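Local structure of Keto/oxoacid ferredoxin oxidoreductase, gamma subunit (3ON3) at residues G17-L20 against A21-M25; K104-P107 against G108-T112; T113-I117 against I118-K122; E128-A131 against N132-A135. The protein probably serves as the gamma subunit of an enzyme complex that oxidises 2-oxoacids and passes the electrons to ferredoxin. All coordinates share one frame; numbering follows the deposited sequence.

Interaction 1: G17-L20 against A21-M25; sequences GLIL and AGVIM. With SO4 (sulfate ion), chain D.
A21 and G22 meet the peptide groups of G17 and L18, the flat groups that matter here since no ring takes part. A21 N stands 22° off the carbonyl plane of G17, 3.1 Å from G17 O, and G22 N rises 34° from that of L18. V23 N and I24 N instead come almost head-on to the carbonyls of I19 and L20, with I24 N only 2.7 Å from L20 O. These are the first two turns of helix 18-32, with G17 as N-cap, and they illustrate how the amino end of a helix receives an anion. A sulfate, probably from the crystallisation liquor, takes a bond from G17 N to O1 (3.0 Å), another from I19 N to O3 (3.2 Å), and a weak one from L18 N to O3; R158 of the second subunit also binds it.

Beyond the backbone, L20 carries the main side-chain contact. With CG trans to its own nitrogen (chi1 176°), it lies obliquely across I24, and L20 CG reaches I24 CD1 at 3.7 Å. Helix 131-143 approaches through N132 on L20 and I133 on I24. Reducing L20 to an alanine would probably leave I24 CD1 without this partner and open a gap beside N132. On another side of the helix, I19 CG2 and V23 CG2 are looser neighbours, 4.2 Å apart, close to the second subunit. The remaining branch of I19 turns to the anion, its CD1 lying 3.4 Å from sulfate O2.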
loop_
_atom_site.group_PDB
_atom_site.type_symbol
_atom_site.label_atom_id
_atom_site.label_comp_id
_atom_site.label_asym_id
_atom_site.label_seq_id
_atom_site.Cartn_x
_atom_site.Cartn_y
_atom_site.Cartn_z
ATOM N N GLY B 17 2.011 10.301 -1.225
ATOM C CA GLY B 17 2.703 9.021 -1.188
ATOM C C GLY B 17 2.775 8.385 0.191
ATOM O O GLY B 17 3.742 7.715 0.536
ATOM N N LEU B 18 1.728 8.593 0.978
ATOM C CA LEU B 18 1.656 8.088 2.339
ATOM C C LEU B 18 1.551 6.569 2.389
ATOM O O LEU B 18 2.005 5.942 3.347
ATOM C CB LEU B 18 0.457 8.710 3.057
ATOM C CG LEU B 18 0.357 10.237 3.181
ATOM C CD1 LEU B 18 1.575 10.817 3.880
ATOM C CD2 LEU B 18 0.170 10.881 1.816
ATOM N N ILE B 19 0.919 5.984 1.374
ATOM C CA ILE B 19 0.729 4.542 1.330
ATOM C C ILE B 19 2.079 3.905 1.106
ATOM O O ILE B 19 2.457 2.961 1.799
ATOM C CB ILE B 19 -0.218 4.127 0.186
ATOM C CG1 ILE B 19 -1.637 4.644 0.446
ATOM C CG2 ILE B 19 -0.206 2.587 -0.026
ATOM C CD1 ILE B 19 -2.613 4.306 -0.663
ATOM N N LEU B 20 2.807 4.443 0.133
ATOM C CA LEU B 20 4.125 3.928 -0.195
ATOM C C LEU B 20 5.009 3.990 1.045
ATOM O O LEU B 20 5.682 3.014 1.380
ATOM C CB LEU B 20 4.761 4.685 -1.377
ATOM C CG LEU B 20 6.199 4.238 -1.681
ATOM C CD1 LEU B 20 6.240 2.720 -1.802
ATOM C CD2 LEU B 20 6.801 4.918 -2.921
ATOM N N ALA B 21 4.987 5.120 1.743
ATOM C CA ALA B 21 5.816 5.254 2.948
ATOM C C ALA B 21 5.461 4.162 3.941
ATOM O O ALA B 21 6.336 3.516 4.507
ATOM C CB ALA B 21 5.652 6.637 3.590
ATOM N N GLY B 22 4.167 3.970 4.151
ATOM C CA GLY B 22 3.681 2.917 5.013
ATOM C C GLY B 22 4.186 1.570 4.549
ATOM O O GLY B 22 4.677 0.761 5.344
ATOM N N VAL B 23 4.076 1.327 3.249
ATOM C CA VAL B 23 4.522 0.059 2.695
ATOM C C VAL B 23 6.034 -0.165 2.887
ATOM O O VAL B 23 6.457 -1.223 3.357
ATOM C CB VAL B 23 4.145 -0.076 1.228
ATOM C CG1 VAL B 23 4.962 -1.190 0.594
ATOM C CG2 VAL B 23 2.632 -0.325 1.095
ATOM N N ILE B 24 6.830 0.834 2.518
ATOM C CA ILE B 24 8.269 0.812 2.759
ATOM C C ILE B 24 8.631 0.513 4.229
ATOM O O ILE B 24 9.465 -0.358 4.509
ATOM C CB ILE B 24 8.913 2.128 2.305
ATOM C CG1 ILE B 24 8.808 2.259 0.785
ATOM C CG2 ILE B 24 10.365 2.197 2.753
ATOM C CD1 ILE B 24 9.252 3.596 0.257
HETATM N N MSE B 25 7.981 1.207 5.161
HETATM C CA MSE B 25 8.207 0.952 6.586
HETATM C C MSE B 25 7.873 -0.476 6.997
HETATM O O MSE B 25 8.601 -1.073 7.790
HETATM C CB MSE B 25 7.406 1.919 7.468
HETATM C CG MSE B 25 8.130 3.185 7.856
HETATM SE SE MSE B 25 9.659 2.947 9.056
HETATM C CE MSE B 25 9.058 1.351 9.980
HETATM S S SO4 D . -1.167 8.192 -1.693
HETATM O O1 SO4 D . -0.435 9.127 -2.540
HETATM O O2 SO4 D . -1.021 6.857 -2.264
HETATM O O3 SO4 D . -0.642 8.186 -0.337
HETATM O O4 SO4 D . -2.581 8.561 -1.623
#

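Interaction 2: K104-P107 against G108-T112; sequences KLPP and GNYQT
Apolar contacts come first in this surface turn, where L105 meets T112 and P106 meets Y110. L105 CD2 approaches the methyl CG2 of T112 at 4.2 Å, joining the two arms of the turn at their far ends. Nearer the bend, P106 CG lies 4.2 Å from Y110 CE2, approaching the ring obliquely. The phenol is brought back beside the prolines because CG stands opposite the carbonyl carbon and next to the backbone nitrogen (chi1 -52°). P106, Y110 and T112 all also touch L95, which places their side chains against strand 93-98.

The bend belongs to the connection between strands 93-98 and 111-115, parallel neighbours in the sheet, so the chain must travel back before the second strand can start. Backbone bonds from N109 to G92 and from Q111 to G93 and L95 dock the outgoing arm on strand 93-98 and the residue before it.

Polar contacts across the turn are sparse, and no hydrogen bond links its two arms. P107 O lies obliquely to the tyrosine ring, 3.6 Å from Y110 CE2, its nearest ring atom. Backbone strain is avoided at G108, whose phi of 130° would thrust a beta carbon to about 2.3 Å from P107 O. Within the outgoing arm, T112 OG1 makes at most a weak bond to Y110 O, at 3.2 Å.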
loop_
_atom_site.group_PDB
_atom_site.type_symbol
_atom_site.label_atom_id
_atom_site.label_comp_id
_atom_site.label_asym_id
_atom_site.label_seq_id
_atom_site.Cartn_x
_atom_site.Cartn_y
_atom_site.Cartn_z
ATOM N N LYS B 104 0.917 25.834 13.110
ATOM C CA LYS B 104 0.226 25.814 14.392
ATOM C C LYS B 104 0.385 24.445 15.038
ATOM O O LYS B 104 -0.190 23.455 14.584
ATOM C CB LYS B 104 -1.256 26.186 14.233
ATOM N N LEU B 105 1.175 24.405 16.102
ATOM C CA LEU B 105 1.495 23.171 16.792
ATOM C C LEU B 105 0.412 22.819 17.802
ATOM O O LEU B 105 -0.130 23.700 18.469
ATOM C CB LEU B 105 2.826 23.333 17.505
ATOM C CG LEU B 105 3.867 22.229 17.416
ATOM C CD1 LEU B 105 3.956 21.675 15.994
ATOM C CD2 LEU B 105 5.200 22.785 17.896
ATOM N N PRO B 106 0.111 21.519 17.933
ATOM C CA PRO B 106 -0.986 21.021 18.775
ATOM C C PRO B 106 -0.769 21.235 20.271
ATOM O O PRO B 106 0.366 21.365 20.721
ATOM C CB PRO B 106 -1.004 19.520 18.468
ATOM C CG PRO B 106 0.392 19.205 18.010
ATOM C CD PRO B 106 0.845 20.423 17.270
ATOM N N PRO B 107 -1.860 21.290 21.042
ATOM C CA PRO B 107 -1.709 21.209 22.492
ATOM C C PRO B 107 -1.350 19.772 22.846
ATOM O O PRO B 107 -1.818 18.843 22.179
ATOM C CB PRO B 107 -3.113 21.543 23.019
ATOM C CG PRO B 107 -3.850 22.149 21.866
ATOM C CD PRO B 107 -3.261 21.508 20.643
ATOM N N GLY B 108 -0.525 19.589 23.870
ATOM C CA GLY B 108 -0.139 18.258 24.292
ATOM C C GLY B 108 1.358 18.103 24.451
ATOM O O GLY B 108 2.142 18.846 23.861
ATOM N N ASN B 109 1.749 17.130 25.268
ATOM C CA ASN B 109 3.143 16.766 25.445
ATOM C C ASN B 109 3.574 15.719 24.417
ATOM O O ASN B 109 3.104 14.583 24.467
ATOM C CB ASN B 109 3.362 16.206 26.846
ATOM C CG ASN B 109 3.776 17.268 27.842
ATOM O OD1 ASN B 109 3.444 18.447 27.689
ATOM N ND2 ASN B 109 4.508 16.856 28.875
ATOM N N TYR B 110 4.459 16.103 23.496
ATOM C CA TYR B 110 4.979 15.187 22.475
ATOM C C TYR B 110 6.468 15.438 22.224
ATOM O O TYR B 110 6.923 16.586 22.280
ATOM C CB TYR B 110 4.221 15.377 21.151
ATOM C CG TYR B 110 2.710 15.313 21.267
ATOM C CD1 TYR B 110 2.071 14.122 21.583
ATOM C CD2 TYR B 110 1.921 16.439 21.047
ATOM C CE1 TYR B 110 0.686 14.053 21.694
ATOM C CE2 TYR B 110 0.528 16.378 21.155
ATOM C CZ TYR B 110 -0.078 15.180 21.480
ATOM O OH TYR B 110 -1.445 15.091 21.591
ATOM N N GLN B 111 7.230 14.383 21.940
ATOM C CA GLN B 111 8.591 14.573 21.444
ATOM C C GLN B 111 8.454 15.090 20.022
ATOM O O GLN B 111 8.301 14.316 19.076
ATOM C CB GLN B 111 9.404 13.276 21.470
ATOM C CG GLN B 111 9.662 12.697 22.861
ATOM C CD GLN B 111 10.592 13.562 23.708
ATOM O OE1 GLN B 111 10.257 13.934 24.841
ATOM N NE2 GLN B 111 11.759 13.890 23.162
ATOM N N THR B 112 8.496 16.407 19.881
ATOM C CA THR B 112 8.166 17.056 18.621
ATOM C C THR B 112 9.394 17.469 17.828
ATOM O O THR B 112 10.294 18.135 18.341
ATOM C CB THR B 112 7.291 18.302 18.851
ATOM O OG1 THR B 112 6.082 17.915 19.512
ATOM C CG2 THR B 112 6.946 18.954 17.532
#

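Interaction 3: T113-I117 against I118-K122; sequences TAFNI and INTAK
F115 and T120 set their side chains at about a right angle, the hydroxyl of T120 facing the rim of the phenyl ring. T120 OG1 lies near the ring plane, 3.8 Å from F115 CE1, and N116 OD1 also borders that edge. One face is covered by I117 CG1, 3.7 Å above the plane and displaced toward the rim. N116 likewise runs across T120 at nearly a right angle. Against N119 it is oblique, the two amides tilted by only 18° and the CB atoms of N116 and N119 3.9 Å apart; the amide oxygen of N119 bonds onward to N123.

The principle illustrated is the passage from strand to helix: strand 111-115 ends, N116 forms the centre of an inverse gamma turn, and helix 117-125 follows. N116 occupies the N-cap position, yet its side chain caps nothing; D98 accepts the amide of I118 instead. The carbonyl of N116 is gripped twice. T120 N comes nearly straight on to N116 O at 2.7 Å, while T120 OG1 gives its proton to N116 O at 2.9 Å from 53° above the carbonyl plane. Holding OG1 next to its own nitrogen (chi1 -69°) turns the hydroxyl back to that carbonyl.

A valine in place of T120 would probably leave N116 O with one bond fewer and K177 without its hydroxyl acceptor. K177 NZ bonds to T120 OG1 and weakly to N116 OD1; the lysine's positive charge would probably polarise the hydroxyl and may strengthen it as a donor to N116 O.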
loop_
_atom_site.group_PDB
_atom_site.type_symbol
_atom_site.label_atom_id
_atom_site.label_comp_id
_atom_site.label_asym_id
_atom_site.label_seq_id
_atom_site.Cartn_x
_atom_site.Cartn_y
_atom_site.Cartn_z
ATOM N N THR B 113 9.417 17.072 16.563
ATOM C CA THR B 113 10.460 17.493 15.653
ATOM C C THR B 113 9.828 18.099 14.427
ATOM O O THR B 113 8.862 17.563 13.902
ATOM C CB THR B 113 11.355 16.321 15.216
ATOM O OG1 THR B 113 12.006 15.780 16.368
ATOM C CG2 THR B 113 12.409 16.799 14.213
ATOM N N ALA B 114 10.379 19.218 13.976
ATOM C CA ALA B 114 9.829 19.923 12.831
ATOM C C ALA B 114 10.937 20.409 11.915
ATOM O O ALA B 114 11.887 21.035 12.370
ATOM C CB ALA B 114 8.969 21.109 13.303
ATOM N N PHE B 115 10.824 20.106 10.629
ATOM C CA PHE B 115 11.733 20.680 9.648
ATOM C C PHE B 115 11.075 20.765 8.298
ATOM O O PHE B 115 9.953 20.290 8.121
ATOM C CB PHE B 115 13.108 19.969 9.594
ATOM C CG PHE B 115 13.114 18.619 8.905
ATOM C CD1 PHE B 115 13.422 18.516 7.555
ATOM C CD2 PHE B 115 12.884 17.451 9.624
ATOM C CE1 PHE B 115 13.476 17.275 6.910
ATOM C CE2 PHE B 115 12.932 16.195 8.999
ATOM C CZ PHE B 115 13.227 16.106 7.632
ATOM N N ASN B 116 11.764 21.409 7.364
ATOM C CA ASN B 116 11.221 21.647 6.036
ATOM C C ASN B 116 11.244 20.399 5.156
ATOM O O ASN B 116 11.923 20.363 4.140
ATOM C CB ASN B 116 11.960 22.807 5.360
ATOM C CG ASN B 116 13.451 22.549 5.207
ATOM O OD1 ASN B 116 14.026 21.671 5.863
ATOM N ND2 ASN B 116 14.087 23.321 4.339
ATOM N N ILE B 117 10.486 19.387 5.561
ATOM C CA ILE B 117 10.420 18.112 4.844
ATOM C C ILE B 117 10.150 18.258 3.354
ATOM O O ILE B 117 10.858 17.693 2.516
ATOM C CB ILE B 117 9.323 17.199 5.418
ATOM C CG1 ILE B 117 9.636 16.837 6.874
ATOM C CG2 ILE B 117 9.210 15.936 4.581
ATOM C CD1 ILE B 117 8.479 16.175 7.638
ATOM N N ILE B 118 9.101 18.995 3.028
ATOM C CA ILE B 118 8.673 19.120 1.644
ATOM C C ILE B 118 9.721 19.877 0.833
ATOM O O ILE B 118 10.032 19.521 -0.297
ATOM C CB ILE B 118 7.282 19.805 1.542
ATOM C CG1 ILE B 118 6.165 18.772 1.714
ATOM C CG2 ILE B 118 7.103 20.418 0.185
ATOM C CD1 ILE B 118 5.253 19.011 2.867
ATOM N N ASN B 119 10.288 20.906 1.441
ATOM C CA ASN B 119 11.219 21.782 0.765
ATOM C C ASN B 119 12.599 21.163 0.656
ATOM O O ASN B 119 13.353 21.461 -0.266
ATOM C CB ASN B 119 11.307 23.103 1.509
ATOM C CG ASN B 119 11.556 24.257 0.587
ATOM O OD1 ASN B 119 12.697 24.683 0.406
ATOM N ND2 ASN B 119 10.490 24.767 -0.022
ATOM N N THR B 120 12.932 20.308 1.613
ATOM C CA THR B 120 14.124 19.485 1.483
ATOM C C THR B 120 14.006 18.682 0.186
ATOM O O THR B 120 14.876 18.756 -0.681
ATOM C CB THR B 120 14.302 18.528 2.679
ATOM O OG1 THR B 120 14.614 19.282 3.864
ATOM C CG2 THR B 120 15.428 17.533 2.397
ATOM N N ALA B 121 12.913 17.932 0.050
ATOM C CA ALA B 121 12.676 17.142 -1.150
ATOM C C ALA B 121 12.741 18.015 -2.394
ATOM O O ALA B 121 13.404 17.665 -3.380
ATOM C CB ALA B 121 11.310 16.438 -1.065
ATOM N N LYS B 122 12.053 19.154 -2.345
ATOM C CA LYS B 122 11.917 20.014 -3.519
ATOM C C LYS B 122 13.213 20.734 -3.911
ATOM O O LYS B 122 13.583 20.754 -5.079
ATOM C CB LYS B 122 10.768 21.021 -3.349
ATOM C CG LYS B 122 10.429 21.773 -4.646
ATOM C CD LYS B 122 9.837 23.173 -4.439
ATOM C CE LYS B 122 9.838 23.944 -5.776
ATOM N NZ LYS B 122 9.469 25.401 -5.690
#

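Interaction 4: E128-A131 against N132-A135; sequences EIVA and NIVA
I129 meets N132 chiefly through a water. Water 1 donates to I129 O at 2.7 Å and accepts from N132 N at 3.0 Å, so it bridges the amino end of the helix. The oxygen N132 OD1 also lies 3.1 Å from I129 O, a pairing of two acceptors that no proton joins. N132 holds its CG in the crowded position between backbone nitrogen and carbonyl carbon (chi1 60°), and from there its ND2 bonds to O of G17, the N-cap residue of helix 18-32.

V130 is the N-cap of helix 131-143, and here the chain passes from a short 3-10 segment into alpha geometry. Its carbonyl records the change by serving two donors. I133 N approaches V130 O at 2.7 Å from 56° above the carbonyl plane, whereas V134 N lies in that plane at 3.1 Å. Alongside, V130 CB packs on I133 CG1 at 3.9 Å, and N167 of helix 164-181 touches both side chains.

A131 supplies the next regular bond, from A135 N to A131 O at 3.0 Å. Its methyl rests on A121 of helix 117-125, while V134 CB sits 3.3 Å from A131 O.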
loop_
_atom_site.group_PDB
_atom_site.type_symbol
_atom_site.label_atom_id
_atom_site.label_comp_id
_atom_site.label_asym_id
_atom_site.label_seq_id
_atom_site.Cartn_x
_atom_site.Cartn_y
_atom_site.Cartn_z
ATOM N N GLU B 128 10.465 17.205 -5.751
ATOM C CA GLU B 128 9.390 17.407 -4.784
ATOM C C GLU B 128 8.632 16.123 -4.389
ATOM O O GLU B 128 8.376 15.888 -3.211
ATOM C CB GLU B 128 8.405 18.451 -5.332
ATOM C CG GLU B 128 7.548 19.135 -4.289
ATOM C CD GLU B 128 6.551 20.111 -4.906
ATOM O OE1 GLU B 128 5.991 20.941 -4.159
ATOM O OE2 GLU B 128 6.326 20.041 -6.136
ATOM N N ILE B 129 8.264 15.303 -5.367
ATOM C CA ILE B 129 7.464 14.113 -5.090
ATOM C C ILE B 129 8.072 13.113 -4.115
ATOM O O ILE B 129 7.371 12.219 -3.630
ATOM C CB ILE B 129 7.117 13.330 -6.377
ATOM C CG1 ILE B 129 8.386 13.020 -7.167
ATOM C CG2 ILE B 129 6.102 14.090 -7.219
ATOM C CD1 ILE B 129 8.120 12.340 -8.498
ATOM N N VAL B 130 9.365 13.223 -3.833
ATOM C CA VAL B 130 9.956 12.234 -2.945
ATOM C C VAL B 130 9.965 12.721 -1.508
ATOM O O VAL B 130 10.684 12.180 -0.660
ATOM C CB VAL B 130 11.334 11.709 -3.436
ATOM C CG1 VAL B 130 11.172 11.028 -4.821
ATOM C CG2 VAL B 130 12.387 12.821 -3.460
ATOM N N ALA B 131 9.122 13.718 -1.232
ATOM C CA ALA B 131 9.014 14.272 0.121
ATOM C C ALA B 131 8.672 13.180 1.120
ATOM O O ALA B 131 9.174 13.180 2.238
ATOM C CB ALA B 131 7.999 15.403 0.171
ATOM N N ASN B 132 7.841 12.229 0.699
ATOM C CA ASN B 132 7.527 11.066 1.527
ATOM C C ASN B 132 8.750 10.224 1.890
ATOM O O ASN B 132 8.748 9.562 2.917
ATOM C CB ASN B 132 6.475 10.183 0.852
ATOM C CG ASN B 132 6.930 9.649 -0.499
ATOM O OD1 ASN B 132 7.715 10.283 -1.214
ATOM N ND2 ASN B 132 6.438 8.473 -0.853
ATOM N N ILE B 133 9.778 10.246 1.039
ATOM C CA ILE B 133 11.017 9.492 1.288
ATOM C C ILE B 133 11.848 10.235 2.318
ATOM O O ILE B 133 12.377 9.639 3.241
ATOM C CB ILE B 133 11.866 9.253 -0.009
ATOM C CG1 ILE B 133 11.021 8.592 -1.103
ATOM C CG2 ILE B 133 13.110 8.394 0.283
ATOM C CD1 ILE B 133 10.229 7.358 -0.625
ATOM N N VAL B 134 11.937 11.549 2.158
ATOM C CA VAL B 134 12.498 12.401 3.202
ATOM C C VAL B 134 11.884 12.125 4.574
ATOM O O VAL B 134 12.599 11.915 5.550
ATOM C CB VAL B 134 12.326 13.869 2.890
ATOM C CG1 VAL B 134 13.020 14.717 3.980
ATOM C CG2 VAL B 134 12.890 14.185 1.521
ATOM N N ALA B 135 10.557 12.100 4.636
ATOM C CA ALA B 135 9.851 11.917 5.901
ATOM C C ALA B 135 10.134 10.532 6.479
ATOM O O ALA B 135 10.189 10.338 7.688
ATOM C CB ALA B 135 8.354 12.110 5.690
HETATM O O HOH W 1 5.932 12.954 -1.513
#

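From the N terminus, interaction 1 starts helix 18-32 after strand 6-12. Interaction 2 then bends the chain between strand 93-98 and edge strand 111-115; the centres of interactions 1 and 2 are about 24 Å apart, on opposite sides of the middle of the chain. Interaction 3 continues that strand into helix 117-125, and interaction 4 opens helix 131-143. All four close only local turns; they stand in series, and none encloses or crosses another. Interactions 3 and 4 touch where A121 CB lies 3.4 Å from A131 CA. Interaction 4 in turn meets interaction 1, with I24 CD1 4.0 Å from I133 CD1, thereby tying three helices together; interaction 2 joins them only through the shared strand.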